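Local structure of LbaCas13a H328A (C2c2) (Lachnospiraceae bacterium NK4A179, 5WLH) at residues D1110-L1118 with R1358-L1367; E1238-I1249 with I1265-F1273. The protein binds CRISPR guide RNA as a Cas13a effector and, as the family does, probably cleaves RNA targets matched by that guide. All coordinates share one frame; numbering follows the deposited sequence.

Both contacts pair helices of the C-terminal part of this CRISPR effector, a region consistent with the second HEPN nuclease domain of Cas13a, and their centres lie about 22 Å apart. Each centre is about 20 Å from the centre of the chain. They adjoin directly: L1118 O, on the last residue of 1110-1118, lies 2.7 Å from Y1266 OH of 1265-1273, a probable hydrogen bond. Helix 1106-1145 carries one side of contact 1 and further along also covers contact 2, where its I1126 meets R1246 and I1249. The bound RNA touches contact 2 through D1271 and F1270, whereas the nearest atom of contact 1 is about 5 Å from the nucleic acid.

Contact 1 of 2, residues D1110-L1118 with R1358-L1367; sequences DYSEIADEL and RYLQSIIRLL
Two aromatic residues, Y1111 and Y1359, reach past one another from facing helices where helix 1106-1145 meets helix 1357-1368. Their ring planes are inclined by 44° with centroids 5.2 Å apart, too oblique for a stack or a T-shaped pair. CE1 of Y1111 nevertheless lies over one face of the Y1359 ring, displaced toward its rim. The other ring has a different cover: S1362 CB sits over a face of Y1111, 3.7 Å from the ring centroid, a CH-pi contact. The hydroxyl of S1362 bonds instead to the carbonyl of I1056, which ties this helix to helix 1050-1056.

Polar contact is slight. Y1359 OH donates a weak hydrogen bond to D1110 OD2 at 2.9 Å, and the carboxylate oxygen meets the ring's rim almost in its plane. CG of Y1359 stands opposite the backbone N (chi1 -176°), a setting that carries the phenol across to D1110. The guanidinium of R1355 makes a cation-pi contact with the same ring.

The segment axes approach to 11.1 Å and cross at -34°, a roughly parallel helix pair with a knobs-into-holes element: the L1366 side chain enters a hole formed by Y1111, I1114, A1115 and L1118. Such interlocking joins parts of the chain more than 200 residues apart in sequence, within what is probably the C-terminal HEPN domain.

Aliphatic packing fills the rest. The CD1 methyls of I1114 and I1363 meet at 3.6 Å, the two side chains running nearly perpendicular, and I1363 CD1 also reaches the edge of the Y1111 ring. I1114 CG2 touches L1366 CD1 at 3.8 Å. Tighter still, L1118 CD1 and L1366 CD2 are 3.4 Å apart, a close methyl-methyl contact. F1052 of helix 1050-1056 packs against both A1115 and L1366.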
loop_
_atom_site.group_PDB
_atom_site.type_symbol
_atom_site.label_atom_id
_atom_site.label_comp_id
_atom_site.label_asym_id
_atom_site.label_seq_id
_atom_site.Cartn_x
_atom_site.Cartn_y
_atom_site.Cartn_z
ATOM N N ASP A 1110 21.484 -4.058 -1.550
ATOM C CA ASP A 1110 20.492 -3.076 -1.974
ATOM C C ASP A 1110 19.666 -3.607 -3.136
ATOM O O ASP A 1110 18.434 -3.590 -3.089
ATOM C CB ASP A 1110 21.184 -1.766 -2.357
ATOM C CG ASP A 1110 20.306 -0.547 -2.160
ATOM O OD1 ASP A 1110 19.122 -0.691 -1.788
ATOM O OD2 ASP A 1110 20.801 0.573 -2.396
ATOM N N TYR A 1111 20.327 -4.099 -4.189
ATOM C CA TYR A 1111 19.573 -4.616 -5.327
ATOM C C TYR A 1111 18.714 -5.808 -4.927
ATOM O O TYR A 1111 17.590 -5.959 -5.417
ATOM C CB TYR A 1111 20.517 -4.998 -6.464
ATOM C CG TYR A 1111 21.351 -3.837 -6.933
ATOM C CD1 TYR A 1111 20.777 -2.596 -7.140
ATOM C CD2 TYR A 1111 22.714 -3.973 -7.119
ATOM C CE1 TYR A 1111 21.538 -1.520 -7.556
ATOM C CE2 TYR A 1111 23.492 -2.899 -7.531
ATOM C CZ TYR A 1111 22.900 -1.685 -7.750
ATOM O OH TYR A 1111 23.666 -0.622 -8.157
ATOM N N SER A 1112 19.228 -6.678 -4.051
ATOM C CA SER A 1112 18.431 -7.831 -3.627
ATOM C C SER A 1112 17.178 -7.387 -2.892
ATOM O O SER A 1112 16.090 -7.941 -3.109
ATOM C CB SER A 1112 19.249 -8.762 -2.731
ATOM O OG SER A 1112 20.422 -9.153 -3.391
ATOM N N GLU A 1113 17.317 -6.392 -2.014
ATOM C CA GLU A 1113 16.158 -5.876 -1.293
ATOM C C GLU A 1113 15.161 -5.241 -2.241
ATOM O O GLU A 1113 13.951 -5.355 -2.038
ATOM C CB GLU A 1113 16.590 -4.853 -0.242
ATOM C CG GLU A 1113 16.987 -5.461 1.080
ATOM C CD GLU A 1113 17.262 -4.397 2.119
ATOM O OE1 GLU A 1113 16.352 -3.577 2.385
ATOM O OE2 GLU A 1113 18.389 -4.376 2.657
ATOM N N ILE A 1114 15.646 -4.517 -3.259
ATOM C CA ILE A 1114 14.716 -3.887 -4.190
ATOM C C ILE A 1114 13.947 -4.952 -4.946
ATOM O O ILE A 1114 12.727 -4.855 -5.115
ATOM C CB ILE A 1114 15.447 -2.927 -5.149
ATOM C CG1 ILE A 1114 15.888 -1.679 -4.385
ATOM C CG2 ILE A 1114 14.516 -2.514 -6.278
ATOM C CD1 ILE A 1114 16.941 -0.811 -5.113
ATOM N N ALA A 1115 14.648 -5.995 -5.395
ATOM C CA ALA A 1115 13.982 -7.115 -6.046
ATOM C C ALA A 1115 13.001 -7.795 -5.101
ATOM O O ALA A 1115 11.874 -8.128 -5.494
ATOM C CB ALA A 1115 15.024 -8.117 -6.546
ATOM N N ASP A 1116 13.406 -8.006 -3.851
ATOM C CA ASP A 1116 12.469 -8.553 -2.868
ATOM C C ASP A 1116 11.248 -7.657 -2.704
ATOM O O ASP A 1116 10.135 -8.146 -2.479
ATOM C CB ASP A 1116 13.145 -8.726 -1.512
ATOM C CG ASP A 1116 14.113 -9.880 -1.484
ATOM O OD1 ASP A 1116 14.040 -10.740 -2.391
ATOM O OD2 ASP A 1116 14.940 -9.911 -0.547
ATOM N N GLU A 1117 11.441 -6.338 -2.735
ATOM C CA GLU A 1117 10.278 -5.461 -2.589
ATOM C C GLU A 1117 9.397 -5.494 -3.830
ATOM O O GLU A 1117 8.161 -5.449 -3.726
ATOM C CB GLU A 1117 10.699 -4.027 -2.293
ATOM C CG GLU A 1117 11.326 -3.858 -0.937
ATOM C CD GLU A 1117 11.968 -2.502 -0.761
ATOM O OE1 GLU A 1117 11.697 -1.595 -1.580
ATOM O OE2 GLU A 1117 12.739 -2.340 0.209
ATOM N N LEU A 1118 10.003 -5.543 -5.020
ATOM C CA LEU A 1118 9.185 -5.689 -6.221
ATOM C C LEU A 1118 8.451 -7.017 -6.226
ATOM O O LEU A 1118 7.269 -7.082 -6.594
ATOM C CB LEU A 1118 10.054 -5.578 -7.472
ATOM C CG LEU A 1118 10.691 -4.201 -7.634
ATOM C CD1 LEU A 1118 11.729 -4.271 -8.742
ATOM C CD2 LEU A 1118 9.630 -3.154 -7.940
ATOM N N ARG A 1358 26.150 4.437 -12.206
ATOM C CA ARG A 1358 26.369 2.997 -12.111
ATOM C C ARG A 1358 25.235 2.313 -11.349
ATOM O O ARG A 1358 24.755 1.240 -11.746
ATOM C CB ARG A 1358 27.713 2.736 -11.441
ATOM C CG ARG A 1358 27.984 1.297 -11.070
ATOM C CD ARG A 1358 29.379 1.229 -10.510
ATOM N NE ARG A 1358 29.825 -0.127 -10.235
ATOM C CZ ARG A 1358 31.102 -0.455 -10.094
ATOM N NH1 ARG A 1358 32.029 0.484 -10.212
ATOM N NH2 ARG A 1358 31.448 -1.705 -9.831
ATOM N N TYR A 1359 24.795 2.922 -10.251
ATOM C CA TYR A 1359 23.652 2.396 -9.512
ATOM C C TYR A 1359 22.407 2.385 -10.389
ATOM O O TYR A 1359 21.696 1.375 -10.477
ATOM C CB TYR A 1359 23.431 3.243 -8.264
ATOM C CG TYR A 1359 22.327 2.765 -7.341
ATOM C CD1 TYR A 1359 20.995 3.061 -7.601
ATOM C CD2 TYR A 1359 22.625 2.044 -6.197
ATOM C CE1 TYR A 1359 19.979 2.623 -6.740
ATOM C CE2 TYR A 1359 21.632 1.616 -5.336
ATOM C CZ TYR A 1359 20.318 1.897 -5.614
ATOM O OH TYR A 1359 19.339 1.456 -4.746
ATOM N N LEU A 1360 22.132 3.513 -11.051
ATOM C CA LEU A 1360 20.945 3.615 -11.894
ATOM C C LEU A 1360 20.969 2.595 -13.021
ATOM O O LEU A 1360 19.910 2.097 -13.433
ATOM C CB LEU A 1360 20.823 5.030 -12.448
ATOM C CG LEU A 1360 20.642 6.138 -11.422
ATOM C CD1 LEU A 1360 20.629 7.498 -12.086
ATOM C CD2 LEU A 1360 19.353 5.925 -10.602
ATOM N N GLN A 1361 22.158 2.271 -13.532
ATOM C CA GLN A 1361 22.251 1.232 -14.551
ATOM C C GLN A 1361 21.760 -0.107 -14.022
ATOM O O GLN A 1361 21.069 -0.845 -14.730
ATOM C CB GLN A 1361 23.695 1.095 -15.043
ATOM C CG GLN A 1361 24.055 2.039 -16.174
ATOM C CD GLN A 1361 25.553 2.089 -16.418
ATOM O OE1 GLN A 1361 26.047 2.965 -17.119
ATOM N NE2 GLN A 1361 26.279 1.154 -15.826
ATOM N N SER A 1362 22.137 -0.460 -12.791
ATOM C CA SER A 1362 21.699 -1.747 -12.261
ATOM C C SER A 1362 20.199 -1.757 -11.998
ATOM O O SER A 1362 19.555 -2.807 -12.124
ATOM C CB SER A 1362 22.472 -2.084 -10.991
ATOM O OG SER A 1362 23.745 -2.617 -11.323
ATOM N N ILE A 1363 19.633 -0.608 -11.626
ATOM C CA ILE A 1363 18.182 -0.508 -11.483
ATOM C C ILE A 1363 17.502 -0.726 -12.825
ATOM O O ILE A 1363 16.508 -1.444 -12.919
ATOM C CB ILE A 1363 17.798 0.850 -10.876
ATOM C CG1 ILE A 1363 18.401 1.008 -9.467
ATOM C CG2 ILE A 1363 16.289 1.013 -10.864
ATOM C CD1 ILE A 1363 18.006 -0.128 -8.494
ATOM N N ILE A 1364 18.025 -0.110 -13.894
ATOM C CA ILE A 1364 17.443 -0.341 -15.213
ATOM C C ILE A 1364 17.572 -1.808 -15.613
ATOM O O ILE A 1364 16.630 -2.403 -16.146
ATOM C CB ILE A 1364 18.089 0.602 -16.248
ATOM C CG1 ILE A 1364 17.552 2.018 -16.054
ATOM C CG2 ILE A 1364 17.830 0.103 -17.657
ATOM C CD1 ILE A 1364 18.435 3.108 -16.741
ATOM N N ARG A 1365 18.727 -2.420 -15.352
ATOM C CA ARG A 1365 18.879 -3.832 -15.687
ATOM C C ARG A 1365 17.918 -4.688 -14.871
ATOM O O ARG A 1365 17.346 -5.661 -15.372
ATOM C CB ARG A 1365 20.311 -4.273 -15.434
ATOM C CG ARG A 1365 21.338 -3.574 -16.327
ATOM C CD ARG A 1365 22.446 -4.563 -16.596
ATOM N NE ARG A 1365 23.639 -4.271 -15.829
ATOM C CZ ARG A 1365 24.648 -5.119 -15.659
ATOM N NH1 ARG A 1365 24.616 -6.343 -16.182
ATOM N NH2 ARG A 1365 25.697 -4.733 -14.952
ATOM N N LEU A 1366 17.758 -4.344 -13.601
ATOM C CA LEU A 1366 16.793 -5.033 -12.757
ATOM C C LEU A 1366 15.399 -4.970 -13.361
ATOM O O LEU A 1366 14.666 -5.969 -13.376
ATOM C CB LEU A 1366 16.831 -4.394 -11.368
ATOM C CG LEU A 1366 15.802 -4.702 -10.295
ATOM C CD1 LEU A 1366 16.468 -4.499 -8.937
ATOM C CD2 LEU A 1366 14.618 -3.779 -10.455
ATOM N N LEU A 1367 15.000 -3.796 -13.845
ATOM C CA LEU A 1367 13.641 -3.638 -14.356
ATOM C C LEU A 1367 13.452 -4.325 -15.694
ATOM O O LEU A 1367 12.366 -4.852 -15.979
ATOM C CB LEU A 1367 13.301 -2.161 -14.490
ATOM C CG LEU A 1367 13.153 -1.440 -13.149
ATOM C CD1 LEU A 1367 13.133 0.058 -13.401
ATOM C CD2 LEU A 1367 11.864 -1.902 -12.488
#

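Contact 2 of 2, residues E1238-I1249 with I1265-F1273; sequences EHDNITELRNYI and IYSEVFDRF. With nucleotides of chain B.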
loop_
_atom_site.group_PDB
_atom_site.type_symbol
_atom_site.label_atom_id
_atom_site.label_comp_id
_atom_site.label_asym_id
_atom_site.label_seq_id
_atom_site.Cartn_x
_atom_site.Cartn_y
_atom_site.Cartn_z
ATOM N N GLU A 1238 -9.148 -15.647 -20.396
ATOM C CA GLU A 1238 -7.812 -15.466 -19.857
ATOM C C GLU A 1238 -7.615 -16.108 -18.499
ATOM O O GLU A 1238 -6.546 -15.933 -17.915
ATOM C CB GLU A 1238 -7.493 -13.980 -19.700
ATOM C CG GLU A 1238 -7.761 -13.093 -20.873
ATOM C CD GLU A 1238 -7.282 -11.676 -20.569
ATOM O OE1 GLU A 1238 -6.351 -11.225 -21.263
ATOM O OE2 GLU A 1238 -7.804 -11.039 -19.605
ATOM N N HIS A 1239 -8.616 -16.823 -17.980
ATOM C CA HIS A 1239 -8.529 -17.342 -16.617
ATOM C C HIS A 1239 -7.266 -18.172 -16.388
ATOM O O HIS A 1239 -6.584 -18.011 -15.368
ATOM C CB HIS A 1239 -9.782 -18.161 -16.291
ATOM C CG HIS A 1239 -9.814 -18.663 -14.884
ATOM N ND1 HIS A 1239 -10.377 -17.946 -13.848
ATOM C CD2 HIS A 1239 -9.323 -19.801 -14.332
ATOM C CE1 HIS A 1239 -10.245 -18.628 -12.723
ATOM N NE2 HIS A 1239 -9.611 -19.757 -12.989
ATOM N N ASP A 1240 -6.928 -19.063 -17.326
ATOM C CA ASP A 1240 -5.737 -19.881 -17.146
ATOM C C ASP A 1240 -4.457 -19.052 -17.233
ATOM O O ASP A 1240 -3.446 -19.397 -16.610
ATOM C CB ASP A 1240 -5.715 -21.015 -18.180
ATOM C CG ASP A 1240 -6.863 -22.010 -17.991
ATOM O OD1 ASP A 1240 -7.396 -22.122 -16.865
ATOM O OD2 ASP A 1240 -7.241 -22.672 -18.978
ATOM N N ASN A 1241 -4.466 -17.975 -18.014
ATOM C CA ASN A 1241 -3.294 -17.111 -18.056
ATOM C C ASN A 1241 -3.114 -16.382 -16.737
ATOM O O ASN A 1241 -1.976 -16.133 -16.314
ATOM C CB ASN A 1241 -3.424 -16.119 -19.199
ATOM C CG ASN A 1241 -3.722 -16.800 -20.506
ATOM O OD1 ASN A 1241 -4.875 -16.861 -20.940
ATOM N ND2 ASN A 1241 -2.685 -17.356 -21.125
ATOM N N ILE A 1242 -4.222 -16.049 -16.075
ATOM C CA ILE A 1242 -4.124 -15.424 -14.762
ATOM C C ILE A 1242 -3.508 -16.397 -13.775
ATOM O O ILE A 1242 -2.581 -16.051 -13.038
ATOM C CB ILE A 1242 -5.500 -14.932 -14.290
ATOM C CG1 ILE A 1242 -6.056 -13.900 -15.265
ATOM C CG2 ILE A 1242 -5.412 -14.352 -12.877
ATOM C CD1 ILE A 1242 -5.105 -12.773 -15.553
ATOM N N THR A 1243 -4.016 -17.634 -13.749
ATOM C CA THR A 1243 -3.420 -18.670 -12.910
ATOM C C THR A 1243 -1.944 -18.842 -13.212
ATOM O O THR A 1243 -1.117 -18.951 -12.295
ATOM C CB THR A 1243 -4.145 -19.998 -13.131
ATOM O OG1 THR A 1243 -5.535 -19.814 -12.874
ATOM C CG2 THR A 1243 -3.580 -21.060 -12.202
ATOM N N GLU A 1244 -1.594 -18.866 -14.500
ATOM C CA GLU A 1244 -0.195 -19.010 -14.876
ATOM C C GLU A 1244 0.638 -17.853 -14.348
ATOM O O GLU A 1244 1.745 -18.061 -13.840
ATOM C CB GLU A 1244 -0.069 -19.106 -16.394
ATOM C CG GLU A 1244 1.374 -19.194 -16.870
ATOM C CD GLU A 1244 1.487 -19.841 -18.236
ATOM O OE1 GLU A 1244 1.385 -21.085 -18.319
ATOM O OE2 GLU A 1244 1.654 -19.103 -19.229
ATOM N N LEU A 1245 0.125 -16.625 -14.470
ATOM C CA LEU A 1245 0.869 -15.468 -13.975
ATOM C C LEU A 1245 1.033 -15.538 -12.456
ATOM O O LEU A 1245 2.125 -15.326 -11.923
ATOM C CB LEU A 1245 0.157 -14.187 -14.398
ATOM C CG LEU A 1245 0.655 -12.892 -13.744
ATOM C CD1 LEU A 1245 2.102 -12.634 -14.127
ATOM C CD2 LEU A 1245 -0.259 -11.723 -14.187
ATOM N N ARG A 1246 -0.052 -15.843 -11.744
ATOM C CA ARG A 1246 0.015 -15.984 -10.296
ATOM C C ARG A 1246 1.073 -17.006 -9.904
ATOM O O ARG A 1246 1.907 -16.763 -9.022
ATOM C CB ARG A 1246 -1.369 -16.401 -9.779
ATOM C CG ARG A 1246 -1.480 -16.524 -8.277
ATOM C CD ARG A 1246 -1.435 -17.958 -7.798
ATOM N NE ARG A 1246 -1.261 -18.006 -6.348
ATOM C CZ ARG A 1246 -2.259 -17.917 -5.478
ATOM N NH1 ARG A 1246 -3.512 -17.786 -5.912
ATOM N NH2 ARG A 1246 -2.009 -17.954 -4.175
ATOM N N ASN A 1247 1.056 -18.162 -10.570
ATOM C CA ASN A 1247 2.018 -19.204 -10.236
ATOM C C ASN A 1247 3.426 -18.767 -10.579
ATOM O O ASN A 1247 4.367 -19.039 -9.824
ATOM C CB ASN A 1247 1.675 -20.498 -10.969
ATOM C CG ASN A 1247 0.456 -21.198 -10.396
ATOM O OD1 ASN A 1247 0.055 -20.966 -9.251
ATOM N ND2 ASN A 1247 -0.130 -22.079 -11.191
ATOM N N TYR A 1248 3.591 -18.098 -11.725
ATOM C CA TYR A 1248 4.908 -17.625 -12.118
ATOM C C TYR A 1248 5.512 -16.770 -11.019
ATOM O O TYR A 1248 6.664 -16.962 -10.621
ATOM C CB TYR A 1248 4.799 -16.841 -13.422
ATOM C CG TYR A 1248 6.122 -16.427 -14.005
ATOM C CD1 TYR A 1248 6.796 -17.249 -14.893
ATOM C CD2 TYR A 1248 6.701 -15.213 -13.663
ATOM C CE1 TYR A 1248 8.000 -16.872 -15.427
ATOM C CE2 TYR A 1248 7.908 -14.834 -14.184
ATOM C CZ TYR A 1248 8.558 -15.669 -15.068
ATOM O OH TYR A 1248 9.773 -15.288 -15.597
ATOM N N ILE A 1249 4.727 -15.825 -10.501
ATOM C CA ILE A 1249 5.211 -14.944 -9.444
ATOM C C ILE A 1249 5.456 -15.736 -8.163
ATOM O O ILE A 1249 6.551 -15.704 -7.583
ATOM C CB ILE A 1249 4.199 -13.814 -9.198
ATOM C CG1 ILE A 1249 4.089 -12.918 -10.437
ATOM C CG2 ILE A 1249 4.591 -13.017 -7.965
ATOM C CD1 ILE A 1249 2.802 -12.098 -10.431
ATOM N N ILE A 1265 6.271 -8.235 -15.998
ATOM C CA ILE A 1265 5.325 -8.814 -15.049
ATOM C C ILE A 1265 4.392 -7.737 -14.522
ATOM O O ILE A 1265 3.168 -7.910 -14.510
ATOM C CB ILE A 1265 6.072 -9.521 -13.911
ATOM C CG1 ILE A 1265 6.826 -10.745 -14.441
ATOM C CG2 ILE A 1265 5.071 -9.974 -12.811
ATOM C CD1 ILE A 1265 8.051 -11.121 -13.596
ATOM N N TYR A 1266 4.958 -6.599 -14.097
ATOM C CA TYR A 1266 4.123 -5.483 -13.672
ATOM C C TYR A 1266 3.198 -5.050 -14.802
ATOM O O TYR A 1266 2.032 -4.704 -14.568
ATOM C CB TYR A 1266 5.005 -4.322 -13.198
ATOM C CG TYR A 1266 5.363 -4.435 -11.735
ATOM C CD1 TYR A 1266 6.305 -5.359 -11.300
ATOM C CD2 TYR A 1266 4.718 -3.638 -10.783
ATOM C CE1 TYR A 1266 6.616 -5.482 -9.937
ATOM C CE2 TYR A 1266 5.018 -3.750 -9.434
ATOM C CZ TYR A 1266 5.943 -4.683 -9.020
ATOM O OH TYR A 1266 6.229 -4.803 -7.681
ATOM N N SER A 1267 3.688 -5.102 -16.045
ATOM C CA SER A 1267 2.839 -4.750 -17.179
ATOM C C SER A 1267 1.659 -5.700 -17.284
ATOM O O SER A 1267 0.536 -5.271 -17.571
ATOM C CB SER A 1267 3.627 -4.793 -18.500
ATOM O OG SER A 1267 4.608 -3.792 -18.548
ATOM N N GLU A 1268 1.897 -6.996 -17.080
ATOM C CA GLU A 1268 0.795 -7.933 -17.242
ATOM C C GLU A 1268 -0.177 -7.845 -16.073
ATOM O O GLU A 1268 -1.387 -8.026 -16.263
ATOM C CB GLU A 1268 1.311 -9.360 -17.419
ATOM C CG GLU A 1268 0.151 -10.309 -17.712
ATOM C CD GLU A 1268 0.591 -11.728 -17.983
ATOM O OE1 GLU A 1268 -0.303 -12.572 -18.184
ATOM O OE2 GLU A 1268 1.813 -11.993 -17.986
ATOM N N VAL A 1269 0.326 -7.557 -14.869
ATOM C CA VAL A 1269 -0.569 -7.279 -13.750
ATOM C C VAL A 1269 -1.467 -6.098 -14.094
ATOM O O VAL A 1269 -2.694 -6.168 -13.991
ATOM C CB VAL A 1269 0.249 -7.032 -12.465
ATOM C CG1 VAL A 1269 -0.649 -6.446 -11.352
ATOM C CG2 VAL A 1269 0.910 -8.325 -11.998
ATOM N N PHE A 1270 -0.861 -4.997 -14.534
ATOM C CA PHE A 1270 -1.631 -3.829 -14.948
ATOM C C PHE A 1270 -2.643 -4.188 -16.031
ATOM O O PHE A 1270 -3.784 -3.718 -16.009
ATOM C CB PHE A 1270 -0.681 -2.740 -15.460
ATOM C CG PHE A 1270 -1.371 -1.487 -15.902
ATOM C CD1 PHE A 1270 -2.078 -0.712 -14.986
ATOM C CD2 PHE A 1270 -1.264 -1.046 -17.221
ATOM C CE1 PHE A 1270 -2.718 0.450 -15.373
ATOM C CE2 PHE A 1270 -1.891 0.115 -17.628
ATOM C CZ PHE A 1270 -2.603 0.883 -16.703
ATOM N N ASP A 1271 -2.235 -5.009 -16.988
ATOM C CA ASP A 1271 -3.097 -5.284 -18.127
ATOM C C ASP A 1271 -4.307 -6.112 -17.726
ATOM O O ASP A 1271 -5.429 -5.824 -18.163
ATOM C CB ASP A 1271 -2.319 -6.002 -19.222
ATOM C CG ASP A 1271 -3.196 -6.304 -20.424
ATOM O OD1 ASP A 1271 -3.312 -5.428 -21.315
ATOM O OD2 ASP A 1271 -3.801 -7.392 -20.446
ATOM N N ARG A 1272 -4.114 -7.144 -16.886
ATOM C CA ARG A 1272 -5.230 -8.060 -16.678
ATOM C C ARG A 1272 -5.313 -8.752 -15.324
ATOM O O ARG A 1272 -6.181 -9.617 -15.171
ATOM C CB ARG A 1272 -5.229 -9.155 -17.765
ATOM C CG ARG A 1272 -3.962 -9.999 -17.839
ATOM C CD ARG A 1272 -4.173 -11.084 -18.907
ATOM N NE ARG A 1272 -2.974 -11.844 -19.234
ATOM C CZ ARG A 1272 -2.946 -12.750 -20.211
ATOM N NH1 ARG A 1272 -4.048 -12.970 -20.923
ATOM N NH2 ARG A 1272 -1.839 -13.430 -20.468
ATOM N N PHE A 1273 -4.473 -8.432 -14.333
ATOM C CA PHE A 1273 -4.642 -9.121 -13.061
ATOM C C PHE A 1273 -5.756 -8.494 -12.231
ATOM O O PHE A 1273 -6.421 -9.183 -11.449
ATOM C CB PHE A 1273 -3.317 -9.112 -12.297
ATOM C CG PHE A 1273 -3.210 -10.155 -11.224
ATOM C CD1 PHE A 1273 -3.145 -11.506 -11.542
ATOM C CD2 PHE A 1273 -3.155 -9.775 -9.883
ATOM C CE1 PHE A 1273 -3.036 -12.458 -10.549
ATOM C CE2 PHE A 1273 -3.035 -10.736 -8.882
ATOM C CZ PHE A 1273 -2.965 -12.069 -9.216
ATOM P P A B 4 -8.045 -2.244 -22.174
ATOM O OP1 A B 4 -8.741 -2.268 -20.851
ATOM O OP2 A B 4 -8.688 -1.609 -23.354
ATOM O "O5'" A B 4 -6.640 -1.531 -21.990
ATOM C "C5'" A B 4 -5.738 -1.958 -20.982
ATOM C "C4'" A B 4 -4.411 -1.281 -21.159
ATOM O "O4'" A B 4 -3.836 -1.669 -22.430
ATOM C "C3'" A B 4 -4.465 0.231 -21.229
ATOM O "O3'" A B 4 -4.530 0.824 -19.949
ATOM C "C2'" A B 4 -3.194 0.569 -21.993
ATOM O "O2'" A B 4 -2.055 0.437 -21.153
ATOM C "C1'" A B 4 -3.156 -0.572 -23.003
ATOM N N9 A B 4 -3.839 -0.228 -24.263
ATOM C C8 A B 4 -5.088 -0.590 -24.705
ATOM N N7 A B 4 -5.368 -0.128 -25.905
ATOM C C5 A B 4 -4.221 0.565 -26.272
ATOM C C6 A B 4 -3.852 1.303 -27.420
ATOM N N6 A B 4 -4.632 1.470 -28.490
ATOM N N1 A B 4 -2.620 1.854 -27.436
ATOM C C2 A B 4 -1.816 1.704 -26.379
ATOM N N3 A B 4 -2.054 1.041 -25.247
ATOM C C4 A B 4 -3.277 0.508 -25.261
ATOM P P A B 3 -11.311 -5.362 -25.395
ATOM O OP1 A B 3 -11.495 -4.098 -24.633
ATOM O OP2 A B 3 -11.797 -5.478 -26.793
ATOM O "O5'" A B 3 -9.780 -5.762 -25.465
ATOM C "C5'" A B 3 -8.790 -4.782 -25.374
ATOM C "C4'" A B 3 -7.700 -5.228 -24.448
ATOM O "O4'" A B 3 -6.656 -5.852 -25.239
ATOM C "C3'" A B 3 -7.022 -4.070 -23.737
ATOM O "O3'" A B 3 -7.659 -3.761 -22.510
ATOM C "C2'" A B 3 -5.586 -4.530 -23.610
ATOM O "O2'" A B 3 -5.468 -5.473 -22.556
ATOM C "C1'" A B 3 -5.414 -5.285 -24.927
ATOM N N9 A B 3 -5.066 -4.400 -26.053
ATOM C C8 A B 3 -5.814 -4.189 -27.200
ATOM N N7 A B 3 -5.247 -3.368 -28.054
ATOM C C5 A B 3 -4.055 -3.016 -27.426
ATOM C C6 A B 3 -2.988 -2.188 -27.815
ATOM N N6 A B 3 -2.983 -1.515 -28.969
ATOM N N1 A B 3 -1.932 -2.057 -26.976
ATOM C C2 A B 3 -1.957 -2.733 -25.819
ATOM N N3 A B 3 -2.904 -3.546 -25.350
ATOM C C4 A B 3 -3.929 -3.648 -26.205
HETATM O O HOH W 1 0.135 -15.188 -17.829
#
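R1272 binds two glutamates, E1268 one turn back on its own helix and E1238 just ahead of the facing helix. NE and NH2 grip E1268 side-on, both at the single atom OE1 (2.9 Å from NH2). NH1 reaches E1238 OE1 at 2.9 Å (N-H...O 151°), from above the carboxylate plane. The arginine's first torsion (chi1 58°) puts CG between backbone N and carbonyl carbon, and the chain then runs extended to NE. N1241 CB lies over one guanidinium face, 3.4 Å from NH2. Replacing R1272 with an alanine would probably leave E1268 without its charged mate and E1238 dependent on K1308. A water donates to both N1241 O and E1268 OE1, adding a bridge between the helices.

Outward, the segment axes cross at -146°, a roughly antiparallel pair. L1245 is a knob among I1265, E1268, V1269 and F1273, its CD2 3.8 Å from E1268 CG. I1242 CG2 meets F1273 CE1 at 3.8 Å. At the far end I1265 CD1 touches the edge of the Y1248 ring, while its CG2 packs on I1249.

Next to R1272, D1271 OD1 accepts a very short hydrogen bond (2.5 Å) from O2' of nucleotide A3 of chain B. E1238 OE1 and D1271 OD2 lie 4.7 Å apart, and K1308 NZ salt-bridges both, so its charge probably offsets their repulsion and couples this salt-bridge network to the RNA-binding aspartate.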